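Local structure of computational Design of Enzyme (Synthetic construct, 3TP4) at residues 33-46 and 56-70. The protein is of unknown function but was computationally designed, probably as a hydrolase-like enzyme with a catalytic triad built into a glycosyl hydrolase family 26 scaffold. Numbering follows the deposited sequence.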
# COMPACT_ATOMS: atom_id res chain seq x y z
N LEU A 33 -5.91 14.66 5.83
CA LEU A 33 -6.69 13.80 6.72
C LEU A 33 -5.77 13.14 7.75
O LEU A 33 -4.77 12.51 7.39
CB LEU A 33 -7.43 12.69 5.95
CG LEU A 33 -8.25 12.81 4.66
CD1 LEU A 33 -9.53 11.98 4.74
CD2 LEU A 33 -8.55 14.21 4.20
N PHE A 34 -6.12 13.28 9.02
CA PHE A 34 -5.39 12.57 10.06
C PHE A 34 -5.88 11.13 10.17
O PHE A 34 -7.09 10.88 10.27
CB PHE A 34 -5.53 13.25 11.42
CG PHE A 34 -4.98 12.42 12.55
CD1 PHE A 34 -3.60 12.27 12.68
CD2 PHE A 34 -5.83 11.76 13.43
CE1 PHE A 34 -3.08 11.49 13.71
CE2 PHE A 34 -5.32 10.98 14.46
CZ PHE A 34 -3.95 10.85 14.61
N GLY A 35 -4.95 10.19 10.17
CA GLY A 35 -5.29 8.78 10.30
C GLY A 35 -4.67 8.14 11.53
O GLY A 35 -3.63 8.59 12.04
N HIS A 36 -5.31 7.08 12.02
CA HIS A 36 -4.81 6.37 13.19
C HIS A 36 -5.06 4.88 13.01
O HIS A 36 -6.14 4.47 12.59
CB HIS A 36 -5.51 6.88 14.46
CG HIS A 36 -4.96 6.31 15.73
ND1 HIS A 36 -5.76 5.97 16.80
CD2 HIS A 36 -3.68 6.04 16.11
CE1 HIS A 36 -5.00 5.50 17.78
NE2 HIS A 36 -3.74 5.54 17.39
N HIS A 37 -4.04 4.09 13.33
CA HIS A 37 -4.07 2.64 13.13
C HIS A 37 -4.81 1.94 14.27
O HIS A 37 -4.55 2.20 15.45
CB HIS A 37 -2.64 2.11 13.03
CG HIS A 37 -2.53 0.82 12.27
ND1 HIS A 37 -2.55 0.77 10.89
CD2 HIS A 37 -2.40 -0.46 12.69
CE1 HIS A 37 -2.44 -0.49 10.50
NE2 HIS A 37 -2.35 -1.26 11.58
N GLY A 38 -5.75 1.06 13.90
CA GLY A 38 -6.54 0.31 14.86
C GLY A 38 -7.23 1.24 15.83
O GLY A 38 -7.23 1.01 17.05
N THR A 39 -7.84 2.29 15.31
CA THR A 39 -8.22 3.41 16.16
C THR A 39 -9.40 3.09 17.06
O THR A 39 -9.52 3.64 18.15
CB THR A 39 -8.47 4.71 15.36
OG1 THR A 39 -8.48 5.82 16.25
CG2 THR A 39 -9.79 4.64 14.60
N THR A 40 -10.28 2.20 16.59
CA THR A 40 -11.42 1.75 17.38
C THR A 40 -11.24 0.34 17.93
O THR A 40 -12.18 -0.24 18.48
CB THR A 40 -12.76 1.80 16.59
OG1 THR A 40 -12.65 1.01 15.40
CG2 THR A 40 -13.13 3.24 16.22
N SER A 41 -10.04 -0.21 17.80
CA SER A 41 -9.78 -1.59 18.20
C SER A 41 -8.74 -1.68 19.32
O SER A 41 -8.72 -2.65 20.08
CB SER A 41 -9.36 -2.44 16.99
OG SER A 41 -8.24 -1.87 16.32
N SER A 42 -7.87 -0.68 19.42
CA SER A 42 -6.89 -0.59 20.51
C SER A 42 -6.94 0.81 21.10
O SER A 42 -6.79 1.79 20.38
CB SER A 42 -5.48 -0.86 19.99
OG SER A 42 -5.43 -2.07 19.26
N GLY A 43 -7.16 0.92 22.41
CA GLY A 43 -7.21 2.21 23.08
C GLY A 43 -6.77 2.16 24.53
O GLY A 43 -6.92 1.13 25.19
N LEU A 44 -6.21 3.26 25.03
CA LEU A 44 -5.83 3.35 26.44
C LEU A 44 -6.91 4.04 27.25
O LEU A 44 -6.89 3.98 28.48
CB LEU A 44 -4.52 4.12 26.62
CG LEU A 44 -3.38 3.86 25.63
CD1 LEU A 44 -2.08 4.30 26.26
CD2 LEU A 44 -3.33 2.40 25.25
N THR A 45 -7.85 4.71 26.59
CA THR A 45 -8.88 5.45 27.32
C THR A 45 -10.26 4.88 27.07
O THR A 45 -11.25 5.38 27.60
CB THR A 45 -8.91 6.95 26.92
OG1 THR A 45 -9.47 7.07 25.61
CG2 THR A 45 -7.53 7.55 26.94
N THR A 46 -10.33 3.84 26.24
CA THR A 46 -11.62 3.32 25.78
C THR A 46 -12.15 2.18 26.64
O THR A 46 -13.34 1.87 26.59
CB THR A 46 -11.49 2.76 24.36
OG1 THR A 46 -10.40 1.84 24.33
CG2 THR A 46 -11.23 3.90 23.36
N VAL A 56 -8.66 8.77 20.00
CA VAL A 56 -8.64 9.99 19.21
C VAL A 56 -9.91 10.79 19.46
O VAL A 56 -9.86 12.00 19.63
CB VAL A 56 -8.52 9.70 17.71
CG1 VAL A 56 -8.63 11.00 16.92
CG2 VAL A 56 -7.20 9.01 17.42
N LYS A 57 -11.04 10.11 19.46
CA LYS A 57 -12.31 10.75 19.79
C LYS A 57 -12.28 11.30 21.21
O LYS A 57 -12.69 12.43 21.45
CB LYS A 57 -13.46 9.74 19.59
CG LYS A 57 -14.81 10.16 20.16
CD LYS A 57 -15.38 11.39 19.46
CE LYS A 57 -16.75 11.76 20.03
NZ LYS A 57 -17.35 12.95 19.34
N ASN A 58 -11.77 10.52 22.16
CA ASN A 58 -11.76 10.97 23.56
C ASN A 58 -10.85 12.17 23.80
O ASN A 58 -11.16 13.05 24.59
CB ASN A 58 -11.43 9.84 24.53
CG ASN A 58 -12.47 8.73 24.52
OD1 ASN A 58 -13.59 8.92 24.05
ND2 ASN A 58 -12.11 7.56 25.03
N VAL A 59 -9.71 12.20 23.11
CA VAL A 59 -8.76 13.30 23.33
C VAL A 59 -9.04 14.55 22.49
O VAL A 59 -8.78 15.65 22.94
CB VAL A 59 -7.30 12.86 23.13
CG1 VAL A 59 -6.98 11.68 24.04
CG2 VAL A 59 -7.04 12.51 21.70
N THR A 60 -9.56 14.38 21.27
CA THR A 60 -9.76 15.52 20.38
C THR A 60 -11.22 15.94 20.19
O THR A 60 -11.49 17.05 19.77
CB THR A 60 -9.18 15.27 18.97
OG1 THR A 60 -10.05 14.38 18.25
CG2 THR A 60 -7.79 14.67 19.06
N GLY A 61 -12.15 15.03 20.46
CA GLY A 61 -13.55 15.34 20.24
C GLY A 61 -14.08 14.82 18.91
O GLY A 61 -15.27 14.90 18.64
N ASP A 62 -13.18 14.27 18.07
CA ASP A 62 -13.58 13.65 16.80
C ASP A 62 -12.77 12.38 16.48
O ASP A 62 -11.66 12.21 16.95
CB ASP A 62 -13.45 14.64 15.64
CG ASP A 62 -14.34 14.30 14.45
OD1 ASP A 62 -14.99 13.23 14.46
OD2 ASP A 62 -14.38 15.09 13.49
N PHE A 63 -13.35 11.50 15.67
CA PHE A 63 -12.62 10.33 15.20
C PHE A 63 -11.68 10.79 14.10
O PHE A 63 -11.88 11.85 13.52
CB PHE A 63 -13.59 9.28 14.66
CG PHE A 63 -14.46 8.67 15.72
CD1 PHE A 63 -15.68 9.25 16.05
CD2 PHE A 63 -14.08 7.51 16.36
CE1 PHE A 63 -16.50 8.67 17.02
CE2 PHE A 63 -14.90 6.93 17.34
CZ PHE A 63 -16.10 7.50 17.67
N PRO A 64 -10.64 9.99 13.80
CA PRO A 64 -9.75 10.37 12.69
C PRO A 64 -10.49 10.29 11.36
O PRO A 64 -11.50 9.60 11.26
CB PRO A 64 -8.65 9.30 12.73
CG PRO A 64 -9.27 8.14 13.46
CD PRO A 64 -10.27 8.71 14.42
N ALA A 65 -9.99 11.00 10.36
CA ALA A 65 -10.57 10.93 9.02
C ALA A 65 -10.16 9.63 8.33
O ALA A 65 -10.87 9.13 7.46
CB ALA A 65 -10.13 12.14 8.17
N VAL A 66 -9.01 9.09 8.73
CA VAL A 66 -8.54 7.83 8.17
C VAL A 66 -8.42 6.76 9.26
O VAL A 66 -7.80 6.99 10.30
CB VAL A 66 -7.20 8.00 7.41
CG1 VAL A 66 -6.52 6.65 7.23
CG2 VAL A 66 -7.43 8.71 6.04
N PHE A 67 -9.04 5.61 9.04
CA PHE A 67 -8.97 4.48 9.97
C PHE A 67 -8.04 3.45 9.35
O PHE A 67 -8.35 2.87 8.30
CB PHE A 67 -10.36 3.83 10.14
CG PHE A 67 -11.34 4.65 10.96
CD1 PHE A 67 -11.70 5.93 10.59
CD2 PHE A 67 -11.95 4.09 12.08
CE1 PHE A 67 -12.63 6.67 11.33
CE2 PHE A 67 -12.88 4.83 12.83
CZ PHE A 67 -13.21 6.11 12.46
N GLY A 68 -6.89 3.20 9.98
CA GLY A 68 -5.95 2.23 9.45
C GLY A 68 -6.09 0.86 10.11
O GLY A 68 -6.49 0.77 11.27
N TRP A 69 -5.77 -0.20 9.37
CA TRP A 69 -5.87 -1.57 9.85
C TRP A 69 -4.80 -2.45 9.20
O TRP A 69 -4.34 -2.15 8.10
CB TRP A 69 -7.20 -2.18 9.45
CG TRP A 69 -8.38 -1.34 9.65
CD1 TRP A 69 -9.07 -0.66 8.70
CD2 TRP A 69 -9.07 -1.13 10.88
NE1 TRP A 69 -10.14 -0.03 9.26
CE2 TRP A 69 -10.17 -0.30 10.60
CE3 TRP A 69 -8.86 -1.55 12.20
CZ2 TRP A 69 -11.06 0.13 11.59
CZ3 TRP A 69 -9.75 -1.14 13.18
CH2 TRP A 69 -10.83 -0.30 12.87
N SER A 70 -4.41 -3.53 9.87
CA SER A 70 -3.45 -4.47 9.29
C SER A 70 -4.15 -5.77 8.90
O SER A 70 -5.09 -6.17 9.56
CB SER A 70 -2.34 -4.80 10.29
OG SER A 70 -1.57 -3.64 10.59
O HOH W 1 -8.45 1.97 12.54
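The H37 ring has the carbonyl oxygen of G68 over one face and S70 at its edge. There H37 NE2 and S70 OG are hydrogen-bonded at 2.7 Å; either could be the donor. H37 CG lies anti to the backbone N (chi1 -155°), which carries the ring alongside the neighbouring strand as far as S70. The W69 indole meets T40 OG1 at its edge, in plane, with 3.4 Å from T40 OG1 to W69 CH2. A water lies over one indole face; it donates to G68 O and accepts from T39 N. The F67 ring has P64 CG over one face, near the rim, and T40 CG2 at its edge. T39 CG2 comes at it obliquely, 3.4 Å from F67 CD2. V56 CG2 sits at the edge of the F34 ring and also meets H36 ND1. That nitrogen bonds T39 OG1, which is also bonded to S54.

Strands 33-37 and 66-70 are parallel neighbours in the TIM barrel of this family, joined through helix 55-60 as a beta-alpha-beta unit. V66 N donates to F34 O, H36 N to V66 O, and G68 N to H36 O at 3.0 Å. G38 N continues the series to G68 O. H37 and S70 lie at the C-terminal ends of these strands. H37 ND1 bonds E320, consistent with a designed Ser-His-Glu triad. A leucine in place of H37 would probably leave S70 OG and the E320 carboxylate without the imidazole that links them.

At the other end of the strands, L33 CD1 presses on A65 CB at a tight 3.5 Å. Near the helix, N58 ND2 donates to T45 OG1 at 2.7 Å, and the hydroxyl lies close to the plane of the N58 amide; D55 also bonds that hydroxyl.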